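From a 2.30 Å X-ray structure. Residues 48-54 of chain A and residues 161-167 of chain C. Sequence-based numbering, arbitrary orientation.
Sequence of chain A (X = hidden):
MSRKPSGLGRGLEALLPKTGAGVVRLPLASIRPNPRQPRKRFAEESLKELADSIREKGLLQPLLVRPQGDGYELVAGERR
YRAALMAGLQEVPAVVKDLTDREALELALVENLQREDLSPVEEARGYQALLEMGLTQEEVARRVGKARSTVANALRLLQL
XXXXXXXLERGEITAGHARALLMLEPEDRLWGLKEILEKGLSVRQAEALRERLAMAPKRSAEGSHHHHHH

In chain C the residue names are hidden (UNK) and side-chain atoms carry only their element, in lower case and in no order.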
ATOM      1  N   LYS A  48     -16.915   2.256  -2.275  1.00 17.51           N
ATOM      2  CA  LYS A  48     -18.270   2.462  -2.744  1.00 15.33           C
ATOM      3  C   LYS A  48     -18.717   1.396  -3.727  1.00 18.17           C
ATOM      4  O   LYS A  48     -19.855   0.917  -3.666  1.00 22.33           O
ATOM      5  CB  LYS A  48     -18.408   3.843  -3.396  1.00 22.06           C
ATOM      6  CG  LYS A  48     -19.791   4.053  -4.004  1.00 31.26           C
ATOM      7  CD  LYS A  48     -20.031   5.472  -4.480  1.00 41.28           C
ATOM      8  CE  LYS A  48     -21.448   5.609  -5.040  1.00 45.85           C
ATOM      9  NZ  LYS A  48     -21.720   6.972  -5.575  1.00 49.72           N
ATOM     10  N   GLU A  49     -17.831   1.015  -4.637  1.00 20.06           N
ATOM     11  CA  GLU A  49     -18.192  -0.005  -5.614  1.00 20.53           C
ATOM     12  C   GLU A  49     -18.325  -1.351  -4.915  1.00 18.18           C
ATOM     13  O   GLU A  49     -19.096  -2.203  -5.354  1.00 20.23           O
ATOM     14  CB  GLU A  49     -17.151  -0.066  -6.737  1.00 25.02           C
ATOM     15  CG  GLU A  49     -17.014   1.251  -7.485  1.00 31.04           C
ATOM     16  CD  GLU A  49     -15.816   1.289  -8.420  1.00 39.41           C
ATOM     17  OE1 GLU A  49     -15.403   2.406  -8.796  1.00 44.37           O
ATOM     18  OE2 GLU A  49     -15.293   0.212  -8.783  1.00 42.71           O
ATOM     19  N   LEU A  50     -17.580  -1.537  -3.826  1.00 15.46           N
ATOM     20  CA  LEU A  50     -17.664  -2.774  -3.046  1.00 18.09           C
ATOM     21  C   LEU A  50     -18.991  -2.737  -2.284  1.00 14.70           C
ATOM     22  O   LEU A  50     -19.672  -3.749  -2.152  1.00 20.16           O
ATOM     23  CB  LEU A  50     -16.509  -2.866  -2.037  1.00 16.02           C
ATOM     24  CG  LEU A  50     -16.021  -4.212  -1.472  1.00 22.89           C
ATOM     25  CD1 LEU A  50     -15.928  -4.118   0.034  1.00 22.49           C
ATOM     26  CD2 LEU A  50     -16.916  -5.353  -1.862  1.00 19.29           C
ATOM     27  N   ALA A  51     -19.345  -1.564  -1.767  1.00 14.54           N
ATOM     28  CA  ALA A  51     -20.608  -1.422  -1.038  1.00 20.31           C
ATOM     29  C   ALA A  51     -21.775  -1.652  -1.996  1.00 18.98           C
ATOM     30  O   ALA A  51     -22.745  -2.328  -1.657  1.00 17.99           O
ATOM     31  CB  ALA A  51     -20.716  -0.023  -0.400  1.00 16.06           C
ATOM     32  N   ASP A  52     -21.682  -1.087  -3.194  1.00 23.63           N
ATOM     33  CA  ASP A  52     -22.746  -1.264  -4.178  1.00 23.42           C
ATOM     34  C   ASP A  52     -22.891  -2.742  -4.502  1.00 23.65           C
ATOM     35  O   ASP A  52     -23.995  -3.241  -4.706  1.00 27.64           O
ATOM     36  CB  ASP A  52     -22.435  -0.483  -5.459  1.00 26.07           C
ATOM     37  CG  ASP A  52     -22.619   1.015  -5.292  1.00 28.12           C
ATOM     38  OD1 ASP A  52     -22.075   1.776  -6.121  1.00 37.81           O
ATOM     39  OD2 ASP A  52     -23.314   1.442  -4.343  1.00 32.50           O
ATOM     40  N   SER A  53     -21.771  -3.454  -4.528  1.00 23.32           N
ATOM     41  CA  SER A  53     -21.812  -4.870  -4.838  1.00 18.29           C
ATOM     42  C   SER A  53     -22.386  -5.691  -3.693  1.00 18.49           C
ATOM     43  O   SER A  53     -23.059  -6.692  -3.925  1.00 17.20           O
ATOM     44  CB  SER A  53     -20.412  -5.377  -5.203  1.00 19.68           C
ATOM     45  OG  SER A  53     -20.415  -6.789  -5.333  1.00 19.21           O
ATOM     46  N   ILE A  54     -22.116  -5.278  -2.458  1.00 18.79           N
ATOM     47  CA  ILE A  54     -22.637  -5.995  -1.303  1.00 18.86           C
ATOM     48  C   ILE A  54     -24.159  -5.826  -1.204  1.00 21.52           C
ATOM     49  O   ILE A  54     -24.848  -6.706  -0.707  1.00 17.53           O
ATOM     50  CB  ILE A  54     -21.962  -5.528   0.007  1.00 21.69           C
ATOM     51  CG1 ILE A  54     -20.518  -6.044   0.052  1.00 20.12           C
ATOM     52  CG2 ILE A  54     -22.749  -6.042   1.219  1.00 22.97           C
ATOM     53  CD1 ILE A  54     -19.725  -5.593   1.276  1.00 13.16           C
TER
ATOM     54  N   UNK C 161     -15.346  -8.274 -10.826  1.00 17.10           N
ATOM     55  CA  UNK C 161     -16.258  -7.758  -9.799  1.00 18.77           C
ATOM     56  C   UNK C 161     -15.463  -7.270  -8.579  1.00 21.81           C
ATOM     57  O   UNK C 161     -14.384  -7.787  -8.283  1.00 21.50           O
ATOM     58  c   UNK C 161     -16.277 -10.144  -9.849  1.00 23.36           C
ATOM     59  c   UNK C 161     -15.588  -9.698 -11.101  1.00 15.03           C
ATOM     60  c   UNK C 161     -17.145  -8.960  -9.487  1.00 19.69           C
ATOM     61  N   UNK C 162     -15.974  -6.248  -7.875  1.00 21.13           N
ATOM     62  CA  UNK C 162     -15.315  -5.685  -6.688  1.00 21.19           C
ATOM     63  C   UNK C 162     -14.753  -6.725  -5.702  1.00 20.15           C
ATOM     64  O   UNK C 162     -13.605  -6.613  -5.275  1.00 19.96           O
ATOM     65  c   UNK C 162     -17.165  -4.325  -7.276  1.00 22.31           C
ATOM     66  c   UNK C 162     -17.261  -5.574  -8.139  1.00 21.46           C
ATOM     67  c   UNK C 162     -16.409  -4.816  -6.064  1.00 22.05           C
ATOM     68  N   UNK C 163     -15.541  -7.732  -5.343  1.00 22.40           N
ATOM     69  CA  UNK C 163     -15.047  -8.751  -4.411  1.00 24.48           C
ATOM     70  C   UNK C 163     -13.830  -9.525  -4.945  1.00 23.94           C
ATOM     71  O   UNK C 163     -12.974  -9.958  -4.171  1.00 20.42           O
ATOM     72  o   UNK C 163     -18.222  -8.300  -6.230  1.00 34.87           O
ATOM     73  c   UNK C 163     -17.141 -10.083  -5.079  1.00 35.00           C
ATOM     74  c   UNK C 163     -18.243  -9.056  -5.238  1.00 32.86           C
ATOM     75  c   UNK C 163     -16.168  -9.724  -3.997  1.00 26.61           C
ATOM     76  o   UNK C 163     -19.129  -9.001  -4.365  1.00 43.05           O
ATOM     77  N   UNK C 164     -13.729  -9.692  -6.258  1.00 24.26           N
ATOM     78  CA  UNK C 164     -12.569 -10.387  -6.806  1.00 23.08           C
ATOM     79  C   UNK C 164     -11.352  -9.466  -6.667  1.00 24.02           C
ATOM     80  O   UNK C 164     -10.257  -9.919  -6.348  1.00 20.11           O
ATOM     81  c   UNK C 164     -12.790 -10.737  -8.250  1.00 25.91           C
ATOM     82  N   UNK C 165     -11.543  -8.169  -6.897  1.00 20.54           N
ATOM     83  CA  UNK C 165     -10.432  -7.231  -6.761  1.00 19.42           C
ATOM     84  C   UNK C 165      -9.984  -7.113  -5.295  1.00 20.34           C
ATOM     85  O   UNK C 165      -8.798  -6.937  -5.022  1.00 21.03           O
ATOM     86  c   UNK C 165     -11.461  -4.294  -9.158  1.00 10.13           C
ATOM     87  c   UNK C 165      -9.838  -6.120  -9.619  1.00  9.36           C
ATOM     88  c   UNK C 165     -10.812  -5.850  -7.314  1.00 13.18           C
ATOM     89  c   UNK C 165     -11.072  -5.727  -8.823  1.00 14.57           C
ATOM     90  N   UNK C 166     -10.929  -7.219  -4.360  1.00 21.28           N
ATOM     91  CA  UNK C 166     -10.613  -7.152  -2.932  1.00 24.24           C
ATOM     92  C   UNK C 166      -9.789  -8.363  -2.507  1.00 22.97           C
ATOM     93  O   UNK C 166      -8.839  -8.240  -1.724  1.00 21.62           O
ATOM     94  c   UNK C 166     -11.893  -7.106  -2.085  1.00 22.80           C
ATOM     95  c   UNK C 166     -11.514  -4.804  -1.186  1.00 32.30           C
ATOM     96  c   UNK C 166     -12.460  -5.726  -1.933  1.00 30.81           C
ATOM     97  o   UNK C 166     -10.946  -5.233  -0.164  1.00 38.67           O
ATOM     98  o   UNK C 166     -11.347  -3.648  -1.616  1.00 32.56           O
ATOM     99  N   UNK C 167     -10.167  -9.526  -3.022  1.00 20.33           N
ATOM    100  CA  UNK C 167      -9.477 -10.762  -2.695  1.00 20.88           C
ATOM    101  C   UNK C 167      -8.038 -10.689  -3.204  1.00 26.22           C
ATOM    102  O   UNK C 167      -7.116 -11.261  -2.609  1.00 26.06           O
ATOM    103  c   UNK C 167     -10.203 -11.932  -3.319  1.00 20.60           C
TER

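Position 161 of chain C carries three side-chain carbons that close a ring onto its own backbone nitrogen, and none of them comes within contact distance of chain A. Such a ring belongs to proline, so this is P161(C). It occupies the N-cap position, where a nitrogen without a hydrogen costs nothing, and its carbonyl oxygen accepts a bond from the backbone N of position 165 at 3.2 Å.

Position 162 repeats the pattern: three carbons, again closed onto the backbone nitrogen, but here the CA-to-CB bond points toward chain A. One ring carbon lies 3.5 Å from the carbonyl O of E49(A), and CB lies 3.9 Å from CA of L50(A). This is P162(C), and the ring carbon near E49(A) is CG, which also sits 4.0 Å from CB of S53(A). Proline suits the first turn of a helix, where its nitrogen has no hydrogen bond to make, and its compact ring can lie close against a neighbouring helix.

Position 163 has three carbons in an unbranched chain, the third bearing two oxygens. One oxygen stands 2.7 Å from OG of S53(A). A carboxylate on a chain of this length is glutamate, E163(C), and the oxygen is OE1, which accepts a hydrogen bond from the serine hydroxyl. The CA-to-CB bond points sideways, but chi1 of 37° (p) and chi2 of -84° (m) bend the chain so that its end comes nearer to chain A.

Position 164 has a single side-chain carbon, out of reach of chain A: A164(C), a small residue that fits a buried place in the helix.

Position 165 has four carbons forked at the second, the pattern of leucine. L165(C) is buried, as suits an apolar side chain, yet it makes no contact with chain A: its CD1 comes no nearer than 5.9 Å, to OE2 of E49(A).

Position 166 again shows three carbons, the third with two oxygens, and its second carbon lies 3.9 Å from CG of L50(A). This is another glutamate, E166(C), and the carbon is CG; the aliphatic part of the chain thus offers leucine an apolar surface, while OE1 is hydrogen-bonded elsewhere in the structure.

Position 167 has one carbon and no contact with chain A: A167(C), buried like A164(C).

The contact centres on P162(C), whose CA is 5.2 Å from CA of L50(A). The proline packs against E49(A), L50(A) and S53(A), with its CB 4.3 Å from CD2 of L50(A), and the S53(A)–E163(C) hydrogen bond adds a directional, polar link to this largely apolar packing.

Chain C 161-167: PPEALEA
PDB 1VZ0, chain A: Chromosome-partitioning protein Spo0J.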